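Local structure of Lin1909 protein (Listeria innocua, 3FIJ) at residues 55-69 with 100-114. The protein is of unknown function but may hydrolyse gamma-glutamyl-gamma-aminobutyrate as a class I glutamine amidotransferase-like protein, and binds manganese. Numbering follows the deposited sequence.
Sequences AVQAISLVDGLLLTG and LVRAALDAGKPIFAI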
# COMPACT_ATOMS: atom_id res chain seq x y z
N ALA A 55 -8.65 33.59 22.29
CA ALA A 55 -7.24 33.53 22.68
C ALA A 55 -6.94 34.02 24.09
O ALA A 55 -6.19 33.37 24.83
CB ALA A 55 -6.39 34.29 21.67
N VAL A 56 -7.51 35.15 24.50
CA VAL A 56 -7.20 35.62 25.84
C VAL A 56 -7.76 34.66 26.89
O VAL A 56 -7.16 34.49 27.94
CB VAL A 56 -7.66 37.11 26.09
CG1 VAL A 56 -7.92 37.82 24.76
CG2 VAL A 56 -8.84 37.17 27.03
N GLN A 57 -8.89 34.01 26.61
CA GLN A 57 -9.44 33.07 27.58
C GLN A 57 -8.54 31.84 27.64
O GLN A 57 -8.39 31.20 28.68
CB GLN A 57 -10.86 32.63 27.19
CG GLN A 57 -11.46 31.66 28.20
CD GLN A 57 -12.85 31.16 27.83
OE1 GLN A 57 -13.50 30.46 28.61
NE2 GLN A 57 -13.30 31.49 26.63
N ALA A 58 -7.93 31.51 26.50
CA ALA A 58 -7.04 30.36 26.44
C ALA A 58 -5.81 30.60 27.32
O ALA A 58 -5.46 29.75 28.14
CB ALA A 58 -6.63 30.10 25.00
N ILE A 59 -5.15 31.74 27.14
CA ILE A 59 -3.96 32.07 27.93
C ILE A 59 -4.29 32.27 29.41
O ILE A 59 -3.45 32.04 30.27
CB ILE A 59 -3.24 33.34 27.37
CG1 ILE A 59 -2.46 32.98 26.11
CG2 ILE A 59 -2.28 33.92 28.39
CD1 ILE A 59 -3.32 32.59 24.96
N SER A 60 -5.51 32.68 29.70
CA SER A 60 -5.88 32.89 31.09
C SER A 60 -5.73 31.63 31.93
O SER A 60 -5.36 31.71 33.10
CB SER A 60 -7.31 33.43 31.22
OG SER A 60 -8.28 32.46 30.87
N LEU A 61 -5.99 30.45 31.37
CA LEU A 61 -5.85 29.26 32.21
C LEU A 61 -4.52 28.53 32.16
O LEU A 61 -4.38 27.47 32.76
CB LEU A 61 -7.01 28.28 32.00
CG LEU A 61 -7.48 27.74 30.65
CD1 LEU A 61 -8.52 28.65 30.06
CD2 LEU A 61 -6.28 27.57 29.75
N VAL A 62 -3.53 29.09 31.47
CA VAL A 62 -2.21 28.45 31.43
C VAL A 62 -1.18 29.42 32.00
O VAL A 62 -1.43 30.62 32.08
CB VAL A 62 -1.78 28.08 29.98
CG1 VAL A 62 -2.94 27.42 29.24
CG2 VAL A 62 -1.28 29.31 29.23
N ASP A 63 -0.03 28.89 32.40
CA ASP A 63 1.04 29.72 32.95
C ASP A 63 2.16 29.91 31.94
O ASP A 63 3.03 30.75 32.13
CB ASP A 63 1.59 29.10 34.23
CG ASP A 63 0.52 28.91 35.29
OD1 ASP A 63 -0.06 29.94 35.72
OD2 ASP A 63 0.26 27.75 35.68
N GLY A 64 2.12 29.12 30.87
CA GLY A 64 3.14 29.21 29.84
C GLY A 64 2.60 28.69 28.52
O GLY A 64 1.69 27.85 28.51
N LEU A 65 3.14 29.20 27.41
CA LEU A 65 2.69 28.81 26.07
C LEU A 65 3.77 28.11 25.22
O LEU A 65 4.85 28.66 24.99
CB LEU A 65 2.20 30.06 25.32
CG LEU A 65 1.86 29.93 23.84
CD1 LEU A 65 0.67 28.99 23.65
CD2 LEU A 65 1.58 31.31 23.27
N LEU A 66 3.47 26.90 24.77
CA LEU A 66 4.40 26.13 23.94
C LEU A 66 3.84 25.97 22.51
O LEU A 66 2.82 25.31 22.30
CB LEU A 66 4.63 24.75 24.56
CG LEU A 66 5.51 23.77 23.76
CD1 LEU A 66 6.91 24.35 23.57
CD2 LEU A 66 5.60 22.44 24.50
N LEU A 67 4.50 26.60 21.54
CA LEU A 67 4.07 26.51 20.14
C LEU A 67 4.80 25.36 19.46
O LEU A 67 6.04 25.29 19.48
CB LEU A 67 4.34 27.83 19.42
CG LEU A 67 3.40 28.97 19.81
CD1 LEU A 67 3.90 30.30 19.26
CD2 LEU A 67 2.01 28.66 19.26
N THR A 68 4.03 24.47 18.85
CA THR A 68 4.57 23.29 18.20
C THR A 68 4.79 23.39 16.70
O THR A 68 4.43 24.37 16.05
CB THR A 68 3.67 22.07 18.45
OG1 THR A 68 2.40 22.29 17.83
CG2 THR A 68 3.47 21.85 19.95
N GLY A 69 5.38 22.32 16.16
CA GLY A 69 5.65 22.25 14.74
C GLY A 69 4.36 22.06 13.98
O GLY A 69 3.27 22.09 14.55
N LEU A 100 -2.85 33.91 20.09
CA LEU A 100 -2.31 33.35 21.32
C LEU A 100 -1.03 34.05 21.78
O LEU A 100 -0.93 34.42 22.95
CB LEU A 100 -2.01 31.84 21.18
CG LEU A 100 -3.14 30.80 21.17
CD1 LEU A 100 -2.53 29.41 21.00
CD2 LEU A 100 -3.92 30.86 22.45
N VAL A 101 -0.06 34.24 20.89
CA VAL A 101 1.18 34.90 21.31
C VAL A 101 0.92 36.34 21.77
O VAL A 101 1.51 36.79 22.75
CB VAL A 101 2.29 34.91 20.20
CG1 VAL A 101 2.26 33.60 19.42
CG2 VAL A 101 2.15 36.10 19.30
N ARG A 102 0.02 37.04 21.08
CA ARG A 102 -0.31 38.41 21.47
C ARG A 102 -0.94 38.43 22.87
O ARG A 102 -0.57 39.25 23.71
CB ARG A 102 -1.25 39.04 20.43
CG ARG A 102 -0.52 39.32 19.13
CD ARG A 102 -1.42 39.76 17.97
NE ARG A 102 -0.61 40.02 16.78
CZ ARG A 102 -1.09 40.36 15.59
NH1 ARG A 102 -2.40 40.49 15.41
NH2 ARG A 102 -0.26 40.55 14.58
N ALA A 103 -1.88 37.51 23.11
CA ALA A 103 -2.52 37.43 24.42
C ALA A 103 -1.50 37.01 25.48
O ALA A 103 -1.56 37.47 26.62
CB ALA A 103 -3.69 36.44 24.38
N ALA A 104 -0.57 36.14 25.10
CA ALA A 104 0.47 35.65 26.00
C ALA A 104 1.46 36.77 26.32
O ALA A 104 1.93 36.91 27.45
CB ALA A 104 1.21 34.47 25.36
N LEU A 105 1.78 37.56 25.31
CA LEU A 105 2.69 38.68 25.49
C LEU A 105 2.01 39.68 26.43
O LEU A 105 2.63 40.17 27.38
CB LEU A 105 3.00 39.34 24.14
CG LEU A 105 4.04 38.57 23.32
CD1 LEU A 105 4.12 39.14 21.91
CD2 LEU A 105 5.39 38.67 24.02
N ASP A 106 0.74 39.96 26.17
CA ASP A 106 -0.00 40.91 26.99
C ASP A 106 -0.05 40.49 28.46
O ASP A 106 -0.18 41.33 29.36
CB ASP A 106 -1.43 41.07 26.46
CG ASP A 106 -2.20 42.17 27.18
OD1 ASP A 106 -3.41 42.35 26.91
OD2 ASP A 106 -1.58 42.87 28.03
N ALA A 107 0.07 39.19 28.71
CA ALA A 107 0.04 38.67 30.07
C ALA A 107 1.44 38.47 30.65
O ALA A 107 1.59 38.12 31.82
CB ALA A 107 -0.73 37.35 30.10
N GLY A 108 2.45 38.70 29.82
CA GLY A 108 3.83 38.56 30.26
C GLY A 108 4.25 37.13 30.58
O GLY A 108 5.28 36.90 31.21
N LYS A 109 3.44 36.16 30.15
CA LYS A 109 3.74 34.76 30.40
C LYS A 109 4.77 34.27 29.40
O LYS A 109 4.78 34.70 28.25
CB LYS A 109 2.46 33.93 30.33
CG LYS A 109 1.46 34.30 31.40
CD LYS A 109 0.18 33.50 31.31
CE LYS A 109 -0.80 33.94 32.39
NZ LYS A 109 -2.14 33.33 32.21
N PRO A 110 5.66 33.36 29.83
CA PRO A 110 6.72 32.81 28.97
C PRO A 110 6.21 32.03 27.75
O PRO A 110 5.19 31.35 27.81
CB PRO A 110 7.50 31.93 29.94
CG PRO A 110 6.42 31.41 30.85
CD PRO A 110 5.61 32.66 31.12
N ILE A 111 6.95 32.15 26.66
CA ILE A 111 6.62 31.52 25.38
C ILE A 111 7.82 30.74 24.84
O ILE A 111 8.91 31.28 24.74
CB ILE A 111 6.26 32.58 24.32
CG1 ILE A 111 5.09 33.43 24.81
CG2 ILE A 111 5.99 31.92 22.95
CD1 ILE A 111 4.80 34.65 23.93
N PHE A 112 7.60 29.47 24.50
CA PHE A 112 8.64 28.62 23.92
C PHE A 112 8.06 28.14 22.58
O PHE A 112 7.01 27.50 22.53
CB PHE A 112 8.96 27.44 24.87
CG PHE A 112 10.08 26.52 24.37
CD1 PHE A 112 11.12 27.01 23.59
CD2 PHE A 112 10.08 25.17 24.70
CE1 PHE A 112 12.16 26.17 23.13
CE2 PHE A 112 11.11 24.32 24.25
CZ PHE A 112 12.14 24.82 23.47
N ALA A 113 8.75 28.47 21.50
CA ALA A 113 8.30 28.09 20.16
C ALA A 113 9.26 27.12 19.49
O ALA A 113 10.48 27.29 19.54
CB ALA A 113 8.13 29.33 19.31
N ILE A 114 8.70 26.10 18.84
CA ILE A 114 9.49 25.09 18.16
C ILE A 114 9.16 24.97 16.66
O ILE A 114 7.98 24.93 16.27
CB ILE A 114 9.29 23.71 18.86
CG1 ILE A 114 10.02 23.72 20.21
CG2 ILE A 114 9.79 22.58 17.97
CD1 ILE A 114 9.76 22.48 21.08
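L65 and L67 pair with I111 and A113 inside the mixed sheet, between strands 6-10 and 212-215, where strands 64-67 and 111-114 are parallel neighbours joined by a right-handed beta-alpha-beta crossover through helix 91-106, as in the flavodoxin-like alpha/beta core of class I glutamine amidotransferases. Four backbone bonds zip the strands: L65 N to P110 O, F112 N to L65 O (2.9 Å, N-H...O 170°), L67 N to F112 O and I114 N to L67 O.

Packing is tight on the helix-facing side of the sheet. L65 holds CG anti to its backbone N (chi1 172°), and its CD2 rests against A104 CB at 3.8 Å while its side chain meets L100 at roughly a right angle. Two residues along the strand, on the same face, L67 CD1 touches V101 CG1 at 3.7 Å. Helix 55-60 crosses the 100-106 segment at 54°, with I59 wedged between: its CG1 lies 4.0 Å from A104 CB. On the other face L66 CD1 nestles beside F112 CD2 (3.5 Å), the two side chains pointing the same way, and F112 goes on to an edge-to-face stack with F233 of helix 227-241.

The outer edge is looser. V56 and A107 are exposed and offer little more than grazing contacts, A107 CB standing 4.1 Å from I59 CG2. Past the Schellman turn at G108, K109 breaks that pattern: its chain, extended beyond CG, lies closely along I59, sliding past it in the opposite direction. Its ammonium ties off the end of helix 55-60: NZ meets V62 O almost head-on at 2.8 Å, and reaches I59 O at 2.7 Å from the face of that carbonyl opposite V62 N.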